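Local coordinates for 1-carboxybiuret hydrolase subunit AtzE (Pseudomonas sp., PDB 6C62), which hydrolyses 1-carboxybiuret to urea-1,3-dicarboxylate and ammonia, a step in the bacterial degradation of atrazine, at residues Tyr71-Leu76 and Ala112-Gly117; Asn75-Glu80 and Ala101-Arg106; Leu255-Leu260 and Ile366-Ala371; Glu287-Pro292 and Arg362-Leu367. All blocks are in the same frame, centred on the assembly; numbering follows the deposited sequence.

Interaction 1 of 4, residues Tyr71-Leu76 and Ala112-Gly117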
loop_
_atom_site.group_PDB
_atom_site.type_symbol
_atom_site.label_atom_id
_atom_site.label_comp_id
_atom_site.label_asym_id
_atom_site.label_seq_id
_atom_site.Cartn_x
_atom_site.Cartn_y
_atom_site.Cartn_z
ATOM N N TYR A 71 3.542 -34.718 -7.894
ATOM C CA TYR A 71 3.370 -33.614 -6.928
ATOM C C TYR A 71 1.884 -33.385 -6.702
ATOM O O TYR A 71 1.025 -33.925 -7.452
ATOM C CB TYR A 71 4.077 -32.336 -7.369
ATOM C CG TYR A 71 3.426 -31.585 -8.464
ATOM C CD1 TYR A 71 3.475 -32.057 -9.786
ATOM C CD2 TYR A 71 2.735 -30.388 -8.234
ATOM C CE1 TYR A 71 2.913 -31.353 -10.800
ATOM C CE2 TYR A 71 2.164 -29.666 -9.275
ATOM C CZ TYR A 71 2.258 -30.125 -10.551
ATOM O OH TYR A 71 1.631 -29.462 -11.636
ATOM N N ALA A 72 1.604 -32.724 -5.603
ATOM C CA ALA A 72 0.253 -32.271 -5.311
ATOM C C ALA A 72 0.283 -30.870 -4.754
ATOM O O ALA A 72 1.348 -30.376 -4.310
ATOM C CB ALA A 72 -0.431 -33.234 -4.377
ATOM N N VAL A 73 -0.875 -30.195 -4.769
ATOM C CA VAL A 73 -0.903 -28.753 -4.363
ATOM C C VAL A 73 -1.985 -28.454 -3.331
ATOM O O VAL A 73 -3.086 -29.012 -3.384
ATOM C CB VAL A 73 -1.086 -27.842 -5.610
ATOM C CG1 VAL A 73 0.060 -28.129 -6.597
ATOM C CG2 VAL A 73 -2.422 -28.057 -6.288
ATOM N N LYS A 74 -1.678 -27.564 -2.397
ATOM C CA LYS A 74 -2.678 -27.043 -1.484
ATOM C C LYS A 74 -3.894 -26.554 -2.270
ATOM O O LYS A 74 -3.749 -25.961 -3.364
ATOM C CB LYS A 74 -2.029 -25.912 -0.709
ATOM C CG LYS A 74 -2.840 -25.366 0.447
ATOM C CD LYS A 74 -2.001 -24.296 1.139
ATOM C CE LYS A 74 -2.666 -23.826 2.414
ATOM N NZ LYS A 74 -1.753 -22.883 3.116
ATOM N N ASN A 75 -5.100 -26.854 -1.774
ATOM C CA ASN A 75 -6.303 -26.646 -2.571
ATOM C C ASN A 75 -6.754 -25.191 -2.685
ATOM O O ASN A 75 -7.837 -24.935 -3.180
ATOM C CB ASN A 75 -7.397 -27.632 -2.178
ATOM C CG ASN A 75 -8.105 -27.326 -0.854
ATOM O OD1 ASN A 75 -8.083 -26.211 -0.356
ATOM N ND2 ASN A 75 -8.706 -28.355 -0.271
ATOM N N LEU A 76 -5.926 -24.219 -2.263
ATOM C CA LEU A 76 -6.074 -22.841 -2.733
ATOM C C LEU A 76 -5.438 -22.569 -4.157
ATOM O O LEU A 76 -5.626 -21.475 -4.713
ATOM C CB LEU A 76 -5.564 -21.863 -1.691
ATOM C CG LEU A 76 -4.109 -21.932 -1.211
ATOM C CD1 LEU A 76 -3.168 -21.488 -2.299
ATOM C CD2 LEU A 76 -3.872 -21.054 0.027
ATOM N N ALA A 112 6.605 -32.187 -14.458
ATOM C CA ALA A 112 6.019 -32.765 -13.272
ATOM C C ALA A 112 4.568 -33.184 -13.523
ATOM O O ALA A 112 3.869 -32.632 -14.368
ATOM C CB ALA A 112 6.167 -31.836 -12.095
ATOM N N VAL A 113 4.131 -34.152 -12.742
ATOM C CA VAL A 113 2.842 -34.831 -12.888
ATOM C C VAL A 113 1.942 -34.593 -11.683
ATOM O O VAL A 113 2.248 -35.032 -10.532
ATOM C CB VAL A 113 3.087 -36.357 -13.048
ATOM C CG1 VAL A 113 1.782 -37.129 -13.064
ATOM C CG2 VAL A 113 3.867 -36.614 -14.341
ATOM N N LEU A 114 0.788 -33.964 -11.928
ATOM C CA LEU A 114 -0.065 -33.507 -10.854
ATOM C C LEU A 114 -1.033 -34.585 -10.395
ATOM O O LEU A 114 -1.838 -35.074 -11.201
ATOM C CB LEU A 114 -0.859 -32.260 -11.297
ATOM C CG LEU A 114 -1.891 -31.743 -10.289
ATOM C CD1 LEU A 114 -1.190 -31.171 -9.118
ATOM C CD2 LEU A 114 -2.724 -30.674 -10.920
ATOM N N LEU A 115 -0.996 -34.897 -9.104
ATOM C CA LEU A 115 -1.837 -35.917 -8.520
ATOM C C LEU A 115 -3.075 -35.392 -7.816
ATOM O O LEU A 115 -4.066 -36.174 -7.632
ATOM C CB LEU A 115 -1.035 -36.773 -7.550
ATOM C CG LEU A 115 -0.442 -38.023 -8.179
ATOM C CD1 LEU A 115 0.281 -37.858 -9.493
ATOM C CD2 LEU A 115 0.552 -38.509 -7.171
ATOM N N GLY A 116 -3.065 -34.112 -7.415
ATOM C CA GLY A 116 -4.310 -33.491 -6.997
ATOM C C GLY A 116 -4.163 -32.386 -5.970
ATOM O O GLY A 116 -3.098 -31.736 -5.893
ATOM N N GLY A 117 -5.262 -32.158 -5.253
ATOM C CA GLY A 117 -5.406 -31.007 -4.337
ATOM C C GLY A 117 -5.379 -31.488 -2.889
ATOM O O GLY A 117 -5.891 -32.573 -2.581
HETATM O O HOH W 1 1.530 -31.093 -14.001
#

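Interaction 2 of 4, residues Asn75-Glu80 and Ala101-Arg106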
loop_
_atom_site.group_PDB
_atom_site.type_symbol
_atom_site.label_atom_id
_atom_site.label_comp_id
_atom_site.label_asym_id
_atom_site.label_seq_id
_atom_site.Cartn_x
_atom_site.Cartn_y
_atom_site.Cartn_z
ATOM N N ASN A 75 -5.100 -26.854 -1.774
ATOM C CA ASN A 75 -6.303 -26.646 -2.571
ATOM C C ASN A 75 -6.754 -25.191 -2.685
ATOM O O ASN A 75 -7.837 -24.935 -3.180
ATOM C CB ASN A 75 -7.397 -27.632 -2.178
ATOM C CG ASN A 75 -8.105 -27.326 -0.854
ATOM O OD1 ASN A 75 -8.083 -26.211 -0.356
ATOM N ND2 ASN A 75 -8.706 -28.355 -0.271
ATOM N N LEU A 76 -5.926 -24.219 -2.263
ATOM C CA LEU A 76 -6.074 -22.841 -2.733
ATOM C C LEU A 76 -5.438 -22.569 -4.157
ATOM O O LEU A 76 -5.626 -21.475 -4.713
ATOM C CB LEU A 76 -5.564 -21.863 -1.691
ATOM C CG LEU A 76 -4.109 -21.932 -1.211
ATOM C CD1 LEU A 76 -3.168 -21.488 -2.299
ATOM C CD2 LEU A 76 -3.872 -21.054 0.027
ATOM N N PHE A 77 -4.737 -23.553 -4.733
ATOM C CA PHE A 77 -4.197 -23.416 -6.061
ATOM C C PHE A 77 -5.262 -23.845 -7.065
ATOM O O PHE A 77 -5.879 -24.928 -6.915
ATOM C CB PHE A 77 -2.938 -24.248 -6.339
ATOM C CG PHE A 77 -1.682 -23.747 -5.687
ATOM C CD1 PHE A 77 -1.393 -24.019 -4.369
ATOM C CD2 PHE A 77 -0.781 -22.967 -6.401
ATOM C CE1 PHE A 77 -0.199 -23.551 -3.760
ATOM C CE2 PHE A 77 0.378 -22.497 -5.836
ATOM C CZ PHE A 77 0.685 -22.782 -4.491
ATOM N N ASP A 78 -5.443 -23.012 -8.088
ATOM C CA ASP A 78 -6.372 -23.327 -9.218
ATOM C C ASP A 78 -5.787 -24.482 -10.001
ATOM O O ASP A 78 -4.587 -24.463 -10.360
ATOM C CB ASP A 78 -6.497 -22.150 -10.204
ATOM C CG ASP A 78 -7.407 -20.994 -9.702
ATOM O OD1 ASP A 78 -8.100 -21.110 -8.654
ATOM O OD2 ASP A 78 -7.403 -19.916 -10.374
ATOM N N ILE A 79 -6.618 -25.476 -10.233
ATOM C CA ILE A 79 -6.337 -26.636 -11.067
ATOM C C ILE A 79 -7.432 -26.594 -12.144
ATOM O O ILE A 79 -8.633 -26.558 -11.835
ATOM C CB ILE A 79 -6.404 -27.955 -10.288
ATOM C CG1 ILE A 79 -5.371 -28.008 -9.181
ATOM C CG2 ILE A 79 -6.187 -29.118 -11.256
ATOM C CD1 ILE A 79 -5.526 -29.189 -8.248
ATOM N N GLU A 80 -7.013 -26.543 -13.398
ATOM C CA GLU A 80 -7.961 -26.441 -14.492
ATOM C C GLU A 80 -9.047 -27.505 -14.416
ATOM O O GLU A 80 -8.731 -28.664 -14.218
ATOM C CB GLU A 80 -7.250 -26.574 -15.855
ATOM C CG GLU A 80 -8.213 -26.433 -17.030
ATOM C CD GLU A 80 -7.504 -26.376 -18.372
ATOM O OE1 GLU A 80 -6.244 -26.419 -18.422
ATOM O OE2 GLU A 80 -8.246 -26.292 -19.393
ATOM N N ALA A 101 -3.131 -22.522 -11.907
ATOM C CA ALA A 101 -2.276 -21.484 -11.324
ATOM C C ALA A 101 -0.987 -21.424 -12.097
ATOM O O ALA A 101 -0.478 -22.432 -12.563
ATOM C CB ALA A 101 -1.934 -21.861 -9.896
ATOM N N VAL A 102 -0.422 -20.244 -12.183
ATOM C CA VAL A 102 0.876 -20.107 -12.856
ATOM C C VAL A 102 1.943 -21.059 -12.325
ATOM O O VAL A 102 2.685 -21.624 -13.110
ATOM C CB VAL A 102 1.348 -18.611 -12.793
ATOM C CG1 VAL A 102 2.754 -18.452 -13.260
ATOM C CG2 VAL A 102 0.402 -17.768 -13.664
ATOM N N LEU A 103 2.055 -21.240 -10.997
ATOM C CA LEU A 103 3.062 -22.148 -10.519
ATOM C C LEU A 103 2.852 -23.626 -10.942
ATOM O O LEU A 103 3.851 -24.360 -11.213
ATOM C CB LEU A 103 3.214 -22.076 -8.998
ATOM C CG LEU A 103 3.556 -20.715 -8.432
ATOM C CD1 LEU A 103 3.892 -20.856 -6.991
ATOM C CD2 LEU A 103 4.715 -20.082 -9.204
ATOM N N VAL A 104 1.582 -24.032 -11.018
ATOM C CA VAL A 104 1.218 -25.342 -11.544
ATOM C C VAL A 104 1.610 -25.458 -13.018
ATOM O O VAL A 104 2.207 -26.487 -13.412
ATOM C CB VAL A 104 -0.278 -25.643 -11.321
ATOM C CG1 VAL A 104 -0.687 -26.938 -12.040
ATOM C CG2 VAL A 104 -0.598 -25.676 -9.833
ATOM N N GLN A 105 1.313 -24.420 -13.818
ATOM C CA GLN A 105 1.718 -24.375 -15.243
ATOM C C GLN A 105 3.227 -24.529 -15.393
ATOM O O GLN A 105 3.688 -25.250 -16.259
ATOM C CB GLN A 105 1.321 -23.063 -15.943
ATOM C CG GLN A 105 -0.187 -22.716 -15.969
ATOM C CD GLN A 105 -0.582 -21.291 -16.499
ATOM O OE1 GLN A 105 0.262 -20.469 -16.984
ATOM N NE2 GLN A 105 -1.889 -20.969 -16.315
ATOM N N ARG A 106 4.000 -23.864 -14.533
ATOM C CA ARG A 106 5.475 -23.969 -14.596
ATOM C C ARG A 106 6.002 -25.361 -14.201
ATOM O O ARG A 106 6.950 -25.865 -14.829
ATOM C CB ARG A 106 6.101 -22.814 -13.825
ATOM C CG ARG A 106 5.848 -21.520 -14.570
ATOM C CD ARG A 106 6.453 -20.321 -13.927
ATOM N NE ARG A 106 6.021 -19.082 -14.570
ATOM C CZ ARG A 106 6.439 -17.884 -14.154
ATOM N NH1 ARG A 106 7.255 -17.763 -13.115
ATOM N NH2 ARG A 106 6.014 -16.777 -14.753
#

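Interaction 3 of 4, residues Leu255-Leu260 and Ile366-Ala371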
loop_
_atom_site.group_PDB
_atom_site.type_symbol
_atom_site.label_atom_id
_atom_site.label_comp_id
_atom_site.label_asym_id
_atom_site.label_seq_id
_atom_site.Cartn_x
_atom_site.Cartn_y
_atom_site.Cartn_z
ATOM N N LEU A 255 30.770 -17.467 5.048
ATOM C CA LEU A 255 29.514 -16.835 5.391
ATOM C C LEU A 255 29.458 -16.482 6.845
ATOM O O LEU A 255 29.981 -17.173 7.680
ATOM C CB LEU A 255 28.333 -17.720 5.007
ATOM C CG LEU A 255 28.160 -18.053 3.526
ATOM C CD1 LEU A 255 26.916 -18.912 3.400
ATOM C CD2 LEU A 255 28.057 -16.851 2.584
ATOM N N ARG A 256 28.784 -15.389 7.158
ATOM C CA ARG A 256 28.541 -14.988 8.533
ATOM C C ARG A 256 27.175 -15.546 9.000
ATOM O O ARG A 256 26.115 -15.181 8.463
ATOM C CB ARG A 256 28.668 -13.465 8.676
ATOM C CG ARG A 256 29.348 -13.124 10.028
ATOM C CD ARG A 256 29.484 -11.627 10.371
ATOM N NE ARG A 256 29.577 -11.463 11.839
ATOM C CZ ARG A 256 29.161 -10.417 12.557
ATOM N NH1 ARG A 256 28.603 -9.355 11.988
ATOM N NH2 ARG A 256 29.333 -10.428 13.878
ATOM N N ILE A 257 27.213 -16.499 9.929
ATOM C CA ILE A 257 25.992 -17.211 10.337
ATOM C C ILE A 257 25.786 -16.983 11.812
ATOM O O ILE A 257 26.683 -17.201 12.603
ATOM C CB ILE A 257 26.055 -18.725 9.991
ATOM C CG1 ILE A 257 26.543 -18.931 8.544
ATOM C CG2 ILE A 257 24.704 -19.439 10.255
ATOM C CD1 ILE A 257 26.364 -20.334 7.991
ATOM N N GLY A 258 24.606 -16.532 12.192
ATOM C CA GLY A 258 24.258 -16.300 13.567
ATOM C C GLY A 258 23.021 -17.011 14.049
ATOM O O GLY A 258 22.208 -17.501 13.253
ATOM N N VAL A 259 22.889 -17.064 15.368
ATOM C CA VAL A 259 21.763 -17.682 16.043
ATOM C C VAL A 259 20.905 -16.600 16.688
ATOM O O VAL A 259 21.430 -15.774 17.453
ATOM C CB VAL A 259 22.252 -18.634 17.167
ATOM C CG1 VAL A 259 21.106 -19.310 17.862
ATOM C CG2 VAL A 259 23.161 -19.687 16.628
ATOM N N LEU A 260 19.595 -16.583 16.397
ATOM C CA LEU A 260 18.721 -15.540 16.934
ATOM C C LEU A 260 18.458 -15.779 18.400
ATOM O O LEU A 260 18.249 -16.896 18.787
ATOM C CB LEU A 260 17.395 -15.430 16.182
ATOM C CG LEU A 260 17.495 -14.994 14.723
ATOM C CD1 LEU A 260 16.110 -14.865 14.131
ATOM C CD2 LEU A 260 18.229 -13.659 14.627
ATOM N N ILE A 366 23.302 -15.586 7.037
ATOM C CA ILE A 366 22.231 -16.514 7.452
ATOM C C ILE A 366 21.997 -16.368 8.957
ATOM O O ILE A 366 22.977 -16.231 9.731
ATOM C CB ILE A 366 22.606 -17.956 7.088
ATOM C CG1 ILE A 366 22.647 -18.153 5.606
ATOM C CG2 ILE A 366 21.593 -18.952 7.606
ATOM C CD1 ILE A 366 23.725 -19.089 5.223
ATOM N N LEU A 367 20.736 -16.394 9.370
ATOM C CA LEU A 367 20.365 -16.410 10.785
ATOM C C LEU A 367 19.499 -17.619 11.057
ATOM O O LEU A 367 18.668 -17.979 10.217
ATOM C CB LEU A 367 19.665 -15.118 11.209
ATOM C CG LEU A 367 20.561 -13.859 11.039
ATOM C CD1 LEU A 367 19.758 -12.576 11.155
ATOM C CD2 LEU A 367 21.651 -13.840 12.107
ATOM N N ILE A 368 19.691 -18.244 12.226
ATOM C CA ILE A 368 19.031 -19.486 12.570
ATOM C C ILE A 368 18.040 -19.305 13.718
ATOM O O ILE A 368 18.345 -18.717 14.762
ATOM C CB ILE A 368 20.062 -20.518 13.055
ATOM C CG1 ILE A 368 21.153 -20.701 12.024
ATOM C CG2 ILE A 368 19.370 -21.859 13.300
ATOM C CD1 ILE A 368 22.284 -21.537 12.614
ATOM N N ALA A 369 16.870 -19.870 13.547
ATOM C CA ALA A 369 15.857 -19.917 14.586
ATOM C C ALA A 369 15.079 -21.206 14.524
ATOM O O ALA A 369 15.118 -21.897 13.520
ATOM C CB ALA A 369 14.911 -18.732 14.393
ATOM N N PRO A 370 14.320 -21.528 15.576
ATOM C CA PRO A 370 13.453 -22.683 15.443
ATOM C C PRO A 370 12.245 -22.318 14.613
ATOM O O PRO A 370 11.887 -21.143 14.508
ATOM C CB PRO A 370 13.053 -23.024 16.895
ATOM C CG PRO A 370 13.709 -21.982 17.789
ATOM C CD PRO A 370 14.171 -20.863 16.887
ATOM N N ALA A 371 11.658 -23.315 13.976
ATOM C CA ALA A 371 10.444 -23.125 13.187
ATOM C C ALA A 371 9.161 -23.084 13.996
ATOM O O ALA A 371 8.199 -22.365 13.636
ATOM C CB ALA A 371 10.345 -24.214 12.130
HETATM O O HOH W 2 17.383 -19.246 17.541
#

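Interaction 4 of 4, residues Glu287-Pro292 and Arg362-Leu367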
loop_
_atom_site.group_PDB
_atom_site.type_symbol
_atom_site.label_atom_id
_atom_site.label_comp_id
_atom_site.label_asym_id
_atom_site.label_seq_id
_atom_site.Cartn_x
_atom_site.Cartn_y
_atom_site.Cartn_z
ATOM N N GLU A 287 27.721 -16.824 17.456
ATOM C CA GLU A 287 27.202 -15.558 17.936
ATOM C C GLU A 287 25.677 -15.532 18.046
ATOM O O GLU A 287 24.984 -15.999 17.150
ATOM C CB GLU A 287 27.661 -14.443 17.042
ATOM C CG GLU A 287 28.891 -13.741 17.560
ATOM C CD GLU A 287 29.302 -12.602 16.658
ATOM O OE1 GLU A 287 28.712 -11.489 16.817
ATOM O OE2 GLU A 287 30.207 -12.856 15.805
ATOM N N VAL A 288 25.182 -15.002 19.153
ATOM C CA VAL A 288 23.753 -14.778 19.376
ATOM C C VAL A 288 23.448 -13.362 18.841
ATOM O O VAL A 288 24.163 -12.419 19.128
ATOM C CB VAL A 288 23.388 -14.971 20.843
ATOM C CG1 VAL A 288 21.956 -14.534 21.125
ATOM C CG2 VAL A 288 23.601 -16.426 21.256
ATOM N N VAL A 289 22.433 -13.238 18.012
ATOM C CA VAL A 289 22.086 -12.006 17.318
ATOM C C VAL A 289 20.620 -11.646 17.713
ATOM O O VAL A 289 19.752 -12.526 17.769
ATOM C CB VAL A 289 22.102 -12.255 15.800
ATOM C CG1 VAL A 289 21.654 -11.042 15.016
ATOM C CG2 VAL A 289 23.448 -12.682 15.359
ATOM N N MET A 290 20.343 -10.364 17.975
ATOM C CA MET A 290 18.963 -9.926 18.228
ATOM C C MET A 290 18.314 -9.471 16.916
ATOM O O MET A 290 18.859 -8.687 16.193
ATOM C CB MET A 290 18.903 -8.837 19.297
ATOM C CG MET A 290 19.567 -9.344 20.603
ATOM S SD MET A 290 18.773 -10.856 21.310
ATOM C CE MET A 290 17.552 -9.952 22.268
ATOM N N TRP A 291 17.145 -10.007 16.634
ATOM C CA TRP A 291 16.328 -9.575 15.498
ATOM C C TRP A 291 15.651 -8.277 15.948
ATOM O O TRP A 291 15.189 -8.181 17.096
ATOM C CB TRP A 291 15.312 -10.661 15.197
ATOM C CG TRP A 291 14.436 -10.432 13.990
ATOM C CD1 TRP A 291 13.258 -9.784 13.982
ATOM C CD2 TRP A 291 14.632 -10.918 12.682
ATOM N NE1 TRP A 291 12.709 -9.824 12.745
ATOM C CE2 TRP A 291 13.543 -10.502 11.916
ATOM C CE3 TRP A 291 15.626 -11.667 12.073
ATOM C CZ2 TRP A 291 13.400 -10.806 10.591
ATOM C CZ3 TRP A 291 15.509 -11.962 10.717
ATOM C CH2 TRP A 291 14.396 -11.534 9.982
ATOM N N PRO A 292 15.634 -7.246 15.097
ATOM C CA PRO A 292 14.981 -6.002 15.542
ATOM C C PRO A 292 13.436 -6.114 15.776
ATOM O O PRO A 292 12.695 -6.600 14.902
ATOM C CB PRO A 292 15.297 -5.050 14.378
ATOM C CG PRO A 292 15.267 -5.957 13.181
ATOM C CD PRO A 292 16.066 -7.134 13.695
ATOM N N ARG A 362 22.974 -6.562 6.500
ATOM C CA ARG A 362 24.275 -6.059 6.082
ATOM C C ARG A 362 25.419 -6.668 6.901
ATOM O O ARG A 362 26.544 -6.604 6.487
ATOM C CB ARG A 362 24.278 -4.503 6.081
ATOM C CG ARG A 362 23.384 -3.997 4.952
ATOM C CD ARG A 362 23.654 -2.569 4.541
ATOM N NE ARG A 362 22.863 -1.609 5.323
ATOM C CZ ARG A 362 21.574 -1.268 5.082
ATOM N NH1 ARG A 362 20.976 -0.384 5.879
ATOM N NH2 ARG A 362 20.856 -1.833 4.087
ATOM N N ASP A 363 25.147 -7.232 8.063
ATOM C CA ASP A 363 26.155 -7.807 8.939
ATOM C C ASP A 363 26.101 -9.349 8.967
ATOM O O ASP A 363 26.969 -9.957 9.560
ATOM C CB ASP A 363 25.974 -7.271 10.356
ATOM C CG ASP A 363 25.995 -5.685 10.423
ATOM O OD1 ASP A 363 26.652 -5.017 9.602
ATOM O OD2 ASP A 363 25.320 -5.090 11.274
ATOM N N TRP A 364 25.087 -9.983 8.347
ATOM C CA TRP A 364 24.866 -11.423 8.508
ATOM C C TRP A 364 24.428 -11.979 7.173
ATOM O O TRP A 364 23.712 -11.276 6.426
ATOM C CB TRP A 364 23.828 -11.712 9.590
ATOM C CG TRP A 364 24.258 -11.254 10.905
ATOM C CD1 TRP A 364 23.923 -10.082 11.527
ATOM C CD2 TRP A 364 25.191 -11.900 11.774
ATOM N NE1 TRP A 364 24.578 -9.974 12.752
ATOM C CE2 TRP A 364 25.358 -11.078 12.912
ATOM C CE3 TRP A 364 25.893 -13.126 11.710
ATOM C CZ2 TRP A 364 26.193 -11.434 13.983
ATOM C CZ3 TRP A 364 26.711 -13.489 12.769
ATOM C CH2 TRP A 364 26.871 -12.652 13.875
ATOM N N ASP A 365 24.872 -13.213 6.868
ATOM C CA ASP A 365 24.434 -13.916 5.655
ATOM C C ASP A 365 23.228 -14.840 5.933
ATOM O O ASP A 365 22.266 -14.851 5.154
ATOM C CB ASP A 365 25.584 -14.687 5.039
ATOM C CG ASP A 365 26.735 -13.750 4.646
ATOM O OD1 ASP A 365 26.460 -12.918 3.777
ATOM O OD2 ASP A 365 27.858 -13.756 5.282
ATOM N N ILE A 366 23.302 -15.586 7.037
ATOM C CA ILE A 366 22.231 -16.514 7.452
ATOM C C ILE A 366 21.997 -16.368 8.957
ATOM O O ILE A 366 22.977 -16.231 9.731
ATOM C CB ILE A 366 22.606 -17.956 7.088
ATOM C CG1 ILE A 366 22.647 -18.153 5.606
ATOM C CG2 ILE A 366 21.593 -18.952 7.606
ATOM C CD1 ILE A 366 23.725 -19.089 5.223
ATOM N N LEU A 367 20.736 -16.394 9.370
ATOM C CA LEU A 367 20.365 -16.410 10.785
ATOM C C LEU A 367 19.499 -17.619 11.057
ATOM O O LEU A 367 18.668 -17.979 10.217
ATOM C CB LEU A 367 19.665 -15.118 11.209
ATOM C CG LEU A 367 20.561 -13.859 11.039
ATOM C CD1 LEU A 367 19.758 -12.576 11.155
ATOM C CD2 LEU A 367 21.651 -13.840 12.107
#

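Interaction 1 of 4, residues Tyr71-Leu76 and Ala112-Gly117
The carbonyl O of Y71 takes the backbone N-H of L115 at 2.8 Å in a nearly straight bond, and the CA-H of L114 leans on the same oxygen as a weaker partner. Y71 also gives its own N-H to V113 O, so both its N-H and its C=O are bonded to the neighbouring parallel strand. Two residues on, V73 N donates to G116 O at 2.9 Å. V73 thus pairs one residue further along 112-117 than an even register would give, and the strand takes up this extra residue where L115 leaves extended geometry. G116 follows with a phi of 151°, which glycine tolerates easily and a side chain would not.

The Y71 ring carries most of the side-chain contact. Its CG stands between the backbone N and the carbonyl carbon (chi1 75°), and the ring lies with one face under L114 CD1, a CH-pi contact 4.0 Å from CD1 to the ring centroid. A112 CB approaches Y71 CE1 at 3.5 Å. At the far end a water joins Y71 OH to A112 O, satisfying a polar tip in buried surroundings. L114 CD1 reaches V73 CG1 as well, so a branched leucine fills the angle between tyrosine and valine.

K74 turns away from this pairing, and its NZ is hydrogen-bonded by S150, S151 and S169. The two strands, linked through helix 102-109, form a beta-alpha-beta unit. K74, ending its first strand, is probably the lysine of the amidase family's Ser-Ser-Lys charge relay.

Interaction 2 of 4, residues Asn75-Glu80 and Ala101-Arg106
The ring of F77 meets the first turn of helix 102-109 with its rim. A101 CB lies 3.8 Å from F77 CD2 at the ring edge, close to the ring plane, and L103 CD1 comes to the edge at CE2, 4.0 Å away. The F77 and L103 side chains pass each other at a slant. V104 CG2 adds a looser touch to F77 CD2 at 4.4 Å. F77 has CG anti to its carbonyl carbon (chi1 -73°), which starts the ring off beside the backbone N. A flat aromatic suits this place because its rim can meet the methyls of A101 and L103 together. A101 suits it too, since its single methyl lets the start of the helix come close to the chain at D78.

Outward from this apolar patch lies the one hydrogen bond of the contact. A101 N donates to D78 O at 2.9 Å with a nearly linear N-H (168°), although the donor stands well above the carbonyl plane. A101 occupies the N-cap position, and its own O receives Q105 N, the first bond of the helix. The D78 carboxylate belongs to another arrangement, its OD1 being bonded to T84 OG1.

F77 also packs on L167, and its side chain comes to about 4 Å from that of K74, a charge-relay residue by similarity, while V104 reaches Y71 and V73. The arrangement is that of a beta-alpha-beta crossover: the connection leaving strand 70-74 folds back against the N-terminus of the crossover helix, close to the probable active site.

Interaction 3 of 4, residues Leu255-Leu260 and Ile366-Ala371
G258 and L367 face each other at a tight point between the two parallel strands. A CB on G258 would lie only 3.1 Å from L367 CD2, so glycine suits this point, and G258 O receives I368 N at 2.8 Å. The ladder goes on with G258 N to I366 O and L260 N to I368 O, the latter almost straight at 175°. On the face of I257, V259, I366 and I368, the isoleucines interlock. The side chains of I257 and I366 run side by side in the same direction, I257 CD1 lying 4.0 Å from I366 CD1. I257 CG2 touches I368 CD1 at a slant.

On the other face L260 crosses L367 at about a right angle, CD2 against L367 CD1 at 3.9 Å, and sets CD1 on A369 CB. An alanine in place of L260 would probably open a gap beside L367 CD1 and A369 CB, which CD2 and CD1 of the leucine now fill.

The backbone pairing is looser at R256, though L255 still packs on I366. I366 N reaches R256 O at 3.2 Å, the longest bond of the ladder, and the exposed R256 side chain leads away, its NH1 bonded to D363 O. At the other end a water donates to both L260 O and I368 O.

Helix 270-283 covers V259, and helix 437-449 packs on L255 and I366. Strand 426-432 borders 366-370 on its other side, while 288-289 borders 257-260.

Interaction 4 of 4, residues Glu287-Pro292 and Arg362-Leu367
V289 keeps CG1 anti to its backbone N (chi1 176°), which sets CG2 beside that N, while W364 has CG anti to its own carbonyl carbon (chi1 -63°). With these rotations V289 CG2 stands over the six-membered ring of W364, 3.6 Å from its centroid in a CH-pi contact, and comes within 3.3 Å of CZ2. L367 CD2 lies above the same face of the indole and also touches V289 CG2, at 3.9 Å. Further along, W291 CZ3 reaches L367 CD1 more loosely, its NE1 being bonded to Y353 OH.

E287 meets the ring differently. Its carboxylate comes to the indole edge, OE1 3.7 Å from W364 CH2, and is turned 69° from the ring plane. R256 lies over the face opposite V289, where it makes a cation-pi contact with W364 and a salt bridge to E287.

An alanine in place of W364 would probably leave V289 CG2 without its aromatic cover and R256 without its cation-pi partner.

No hydrogen bond crosses between the two segments. The contact therefore rests on dispersion over one indole face and, probably, on electrostatics at the rim and the other face, which suits tryptophan on a border between apolar core and charged surface.

Interactions 1 and 2 belong to one beta-alpha-beta unit, share N75 and L76, and meet where V104 touches Y71 and V73. Both are largely buried and near the residues of the probable charge relay. Interactions 3 and 4 lie on the opposite side of the chain's centre, away from those sites, and share I366 and L367. Interactions 1 and 3 are parallel strand pairings at separate places in the same mixed sheet, their centres about 32 Å apart, and both rely on backbone hydrogen bonds. Interaction 2 has a single such bond beside an aromatic rim. Interaction 4, nearer the surface, substitutes indole packing and charge, and R256 of interaction 3 links that contact to interaction 4 through W364 and E287.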